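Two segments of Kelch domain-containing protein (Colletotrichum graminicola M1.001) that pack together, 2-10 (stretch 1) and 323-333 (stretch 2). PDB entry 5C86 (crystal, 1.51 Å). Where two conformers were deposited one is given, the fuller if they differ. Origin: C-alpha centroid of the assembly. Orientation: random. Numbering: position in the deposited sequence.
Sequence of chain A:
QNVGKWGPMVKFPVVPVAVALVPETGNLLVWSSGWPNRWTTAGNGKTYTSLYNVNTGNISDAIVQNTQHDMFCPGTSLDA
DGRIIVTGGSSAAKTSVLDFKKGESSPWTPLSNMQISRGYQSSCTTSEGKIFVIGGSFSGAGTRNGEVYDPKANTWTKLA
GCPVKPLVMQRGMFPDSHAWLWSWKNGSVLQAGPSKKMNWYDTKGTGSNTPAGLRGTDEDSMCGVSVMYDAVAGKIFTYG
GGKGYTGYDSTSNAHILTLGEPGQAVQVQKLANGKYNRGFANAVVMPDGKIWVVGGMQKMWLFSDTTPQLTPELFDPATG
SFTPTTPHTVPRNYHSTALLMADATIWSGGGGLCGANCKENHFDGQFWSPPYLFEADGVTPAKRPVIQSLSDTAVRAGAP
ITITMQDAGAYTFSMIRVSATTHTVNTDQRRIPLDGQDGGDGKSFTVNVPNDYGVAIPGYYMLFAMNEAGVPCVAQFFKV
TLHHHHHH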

# COMPACT_ATOMS: atom_id res chain seq x y z
N ASN A 2 -17.15 -5.93 17.56
CA ASN A 2 -15.87 -5.57 16.94
C ASN A 2 -16.04 -5.36 15.44
O ASN A 2 -15.26 -5.79 14.61
N VAL A 3 -17.11 -4.68 15.09
CA VAL A 3 -17.41 -4.44 13.73
C VAL A 3 -17.02 -3.04 13.25
O VAL A 3 -17.09 -2.81 12.05
N GLY A 4 -16.65 -2.10 14.16
CA GLY A 4 -16.38 -0.77 13.77
C GLY A 4 -17.58 -0.06 13.24
O GLY A 4 -18.73 -0.45 13.55
N LYS A 5 -17.35 0.94 12.47
CA LYS A 5 -18.42 1.79 11.97
C LYS A 5 -18.01 2.48 10.73
O LYS A 5 -16.92 3.00 10.64
N TRP A 6 -18.92 2.62 9.75
CA TRP A 6 -18.71 3.40 8.58
C TRP A 6 -19.10 4.85 8.77
O TRP A 6 -20.14 5.08 9.37
N GLY A 7 -18.36 5.76 8.22
CA GLY A 7 -18.78 7.15 8.13
C GLY A 7 -19.65 7.40 6.91
O GLY A 7 -19.96 6.49 6.16
N PRO A 8 -19.96 8.65 6.66
CA PRO A 8 -20.83 8.92 5.52
C PRO A 8 -20.15 8.71 4.19
O PRO A 8 -18.89 8.75 4.07
N MET A 9 -20.95 8.47 3.14
CA MET A 9 -20.41 8.28 1.80
C MET A 9 -19.80 9.59 1.33
O MET A 9 -20.41 10.66 1.48
N VAL A 10 -18.61 9.48 0.74
CA VAL A 10 -17.78 10.53 0.22
C VAL A 10 -17.80 10.29 -1.29
O VAL A 10 -17.60 9.17 -1.75
N THR A 323 -12.24 -12.00 11.87
CA THR A 323 -13.59 -11.72 12.28
C THR A 323 -14.20 -10.78 11.31
O THR A 323 -13.54 -9.90 10.77
N PRO A 324 -15.51 -10.90 11.03
CA PRO A 324 -16.16 -9.98 10.13
C PRO A 324 -16.42 -8.59 10.66
O PRO A 324 -16.63 -8.40 11.91
N THR A 325 -16.37 -7.59 9.83
CA THR A 325 -16.68 -6.28 10.26
C THR A 325 -17.96 -5.78 9.54
O THR A 325 -18.56 -6.55 8.76
N THR A 326 -18.35 -4.54 9.72
CA THR A 326 -19.67 -4.15 9.19
C THR A 326 -19.64 -4.17 7.65
O THR A 326 -18.79 -3.55 7.02
N PRO A 327 -20.63 -4.85 7.06
CA PRO A 327 -20.70 -4.85 5.61
C PRO A 327 -20.98 -3.51 4.96
O PRO A 327 -21.53 -2.58 5.59
N HIS A 328 -20.50 -3.41 3.73
CA HIS A 328 -20.78 -2.26 2.87
C HIS A 328 -21.85 -2.76 1.85
O HIS A 328 -22.09 -3.94 1.72
N THR A 329 -22.43 -1.79 1.17
CA THR A 329 -23.48 -2.08 0.17
C THR A 329 -23.00 -2.01 -1.25
O THR A 329 -23.48 -2.78 -2.10
N VAL A 330 -21.97 -1.24 -1.50
CA VAL A 330 -21.40 -1.10 -2.82
C VAL A 330 -20.27 -2.14 -3.02
O VAL A 330 -19.33 -2.15 -2.23
N PRO A 331 -20.29 -2.89 -4.12
CA PRO A 331 -19.15 -3.83 -4.39
C PRO A 331 -17.86 -3.07 -4.55
O PRO A 331 -17.84 -1.98 -5.14
N ARG A 332 -16.77 -3.64 -4.03
CA ARG A 332 -15.43 -3.07 -4.20
C ARG A 332 -14.55 -4.13 -4.82
O ARG A 332 -13.80 -4.79 -4.13
N ASN A 333 -14.65 -4.23 -6.13
CA ASN A 333 -14.02 -5.30 -6.85
C ASN A 333 -12.87 -4.76 -7.64
O ASN A 333 -12.06 -4.02 -7.09

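Which side chains build the center of this contact? Trp-6 and Thr-326 do: both send their CA-to-CB bonds toward the opposing stretch and give up the most area to it. Trp-6 takes the m rotamer with chi2 near 108°, a setting that carries the indole NE1 to the backbone of stretch 2. There NE1 donates to Thr-326 O at 3.0 Å, an acceptor lying at the ring edge near its plane, where the N-H points. A second, weak bond runs from Trp-6 NE1 to Pro-327 O at 3.2 Å, so one indole proton is shared between successive carbonyls.

How does Thr-326 meet the start of stretch 1? Its main chain contributes one bond, Thr-326 N donating to Val-3 O at 3.2 Å. The m rotamer places Thr-326 OG1 3.2 Å from Val-3 CB, while its methyl CG2 lies 3.8 Å from Trp-6 CD1. A water extends the polar side of this residue: it donates to Gly-4 O at 2.8 Å and hydrogen-bonds Thr-326 OG1 at 2.7 Å, linking the two stretches.

What do Val-3 and Thr-325 add? Val-3, also m, points sideways, yet its CG1 comes within 3.8 Å of Pro-324 O. Thr-325 is p and likewise sideways; its CB packs 3.6 Å from Val-3 O, while its hydroxyl is satisfied elsewhere in the structure.

What happens beyond the indole? His-328, a p rotamer, starts toward stretch 1 but its end leads away, leaving CB 3.8 Å from Trp-6 CZ2; the two rings meet obliquely, with planes at 82°. Farther along, Met-9, m at chi1 and chi2, brings CE to 3.7 Å from Arg-332 NH2, at the edge of the guanidinium. The CA-to-CB bond of Lys-5, by contrast, points away from stretch 2, and its chain is t from chi1 through chi3.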

# COMPACT_ATOMS: atom_id res chain seq x y z
CB ASN A 2 -14.74 -6.57 17.31
CG ASN A 2 -14.62 -6.79 18.83
OD1 ASN A 2 -14.97 -5.92 19.65
ND2 ASN A 2 -14.20 -7.97 19.21
CB VAL A 3 -18.90 -4.77 13.41
CG1 VAL A 3 -19.17 -6.25 13.64
CG2 VAL A 3 -19.86 -3.91 14.23
CB LYS A 5 -18.74 2.83 13.04
CG LYS A 5 -19.98 3.65 12.74
CD LYS A 5 -20.41 4.47 13.97
CE LYS A 5 -21.82 4.99 13.76
NZ LYS A 5 -21.81 6.14 12.83
CB TRP A 6 -19.56 2.85 7.41
CG TRP A 6 -19.16 1.53 6.96
CD1 TRP A 6 -19.80 0.41 7.15
CD2 TRP A 6 -18.05 1.22 6.11
NE1 TRP A 6 -19.16 -0.64 6.54
CE2 TRP A 6 -18.07 -0.17 5.89
CE3 TRP A 6 -17.06 1.98 5.56
CZ2 TRP A 6 -17.11 -0.82 5.07
CZ3 TRP A 6 -16.08 1.31 4.70
CH2 TRP A 6 -16.14 -0.06 4.49
CB PRO A 8 -21.13 10.43 5.69
CG PRO A 8 -19.98 10.95 6.49
CD PRO A 8 -19.75 9.84 7.49
CB MET A 9 -21.48 7.81 0.77
CG MET A 9 -22.09 6.40 0.93
SD MET A 9 -21.22 4.90 0.39
CE MET A 9 -19.84 5.51 -0.47
CB VAL A 10 -16.37 10.38 0.81
CG1 VAL A 10 -15.27 11.11 0.04
CG2 VAL A 10 -16.44 10.84 2.27
CB THR A 323 -13.68 -11.13 13.69
OG1 THR A 323 -12.80 -10.05 13.77
CG2 THR A 323 -13.26 -12.12 14.68
CB PRO A 324 -17.50 -10.70 9.84
CG PRO A 324 -17.78 -11.46 11.07
CD PRO A 324 -16.41 -11.97 11.56
CB THR A 325 -15.52 -5.32 10.09
OG1 THR A 325 -15.23 -5.13 8.69
CG2 THR A 325 -14.31 -5.88 10.81
CB THR A 326 -20.09 -2.80 9.76
OG1 THR A 326 -20.29 -2.93 11.17
CG2 THR A 326 -21.39 -2.34 9.18
CB PRO A 327 -21.85 -5.83 5.26
CG PRO A 327 -22.61 -5.98 6.48
CD PRO A 327 -21.69 -5.69 7.65
CB HIS A 328 -19.51 -1.65 2.27
CG HIS A 328 -18.61 -2.63 1.59
ND1 HIS A 328 -17.67 -3.40 2.24
CD2 HIS A 328 -18.58 -3.02 0.31
CE1 HIS A 328 -17.05 -4.17 1.34
NE2 HIS A 328 -17.59 -3.94 0.16
CB THR A 329 -24.70 -1.14 0.35
OG1 THR A 329 -24.31 0.23 0.26
CG2 THR A 329 -25.41 -1.47 1.63
CB VAL A 330 -20.85 0.31 -3.08
CG1 VAL A 330 -20.25 0.45 -4.46
CG2 VAL A 330 -21.99 1.36 -2.92
CB PRO A 331 -19.53 -4.50 -5.72
CG PRO A 331 -21.00 -4.36 -5.74
CD PRO A 331 -21.32 -3.02 -5.17
CB ARG A 332 -14.91 -2.61 -2.83
CG ARG A 332 -15.75 -1.51 -2.14
CD ARG A 332 -15.87 -0.20 -2.84
NE ARG A 332 -16.77 0.72 -2.08
CZ ARG A 332 -17.36 1.82 -2.60
NH1 ARG A 332 -17.16 2.17 -3.83
NH2 ARG A 332 -18.16 2.53 -1.84
CB ASN A 333 -15.05 -6.11 -7.70
CG ASN A 333 -16.07 -6.82 -6.91
OD1 ASN A 333 -15.95 -7.03 -5.70
ND2 ASN A 333 -17.14 -7.26 -7.62
O HOH W 1 -21.25 -0.60 12.27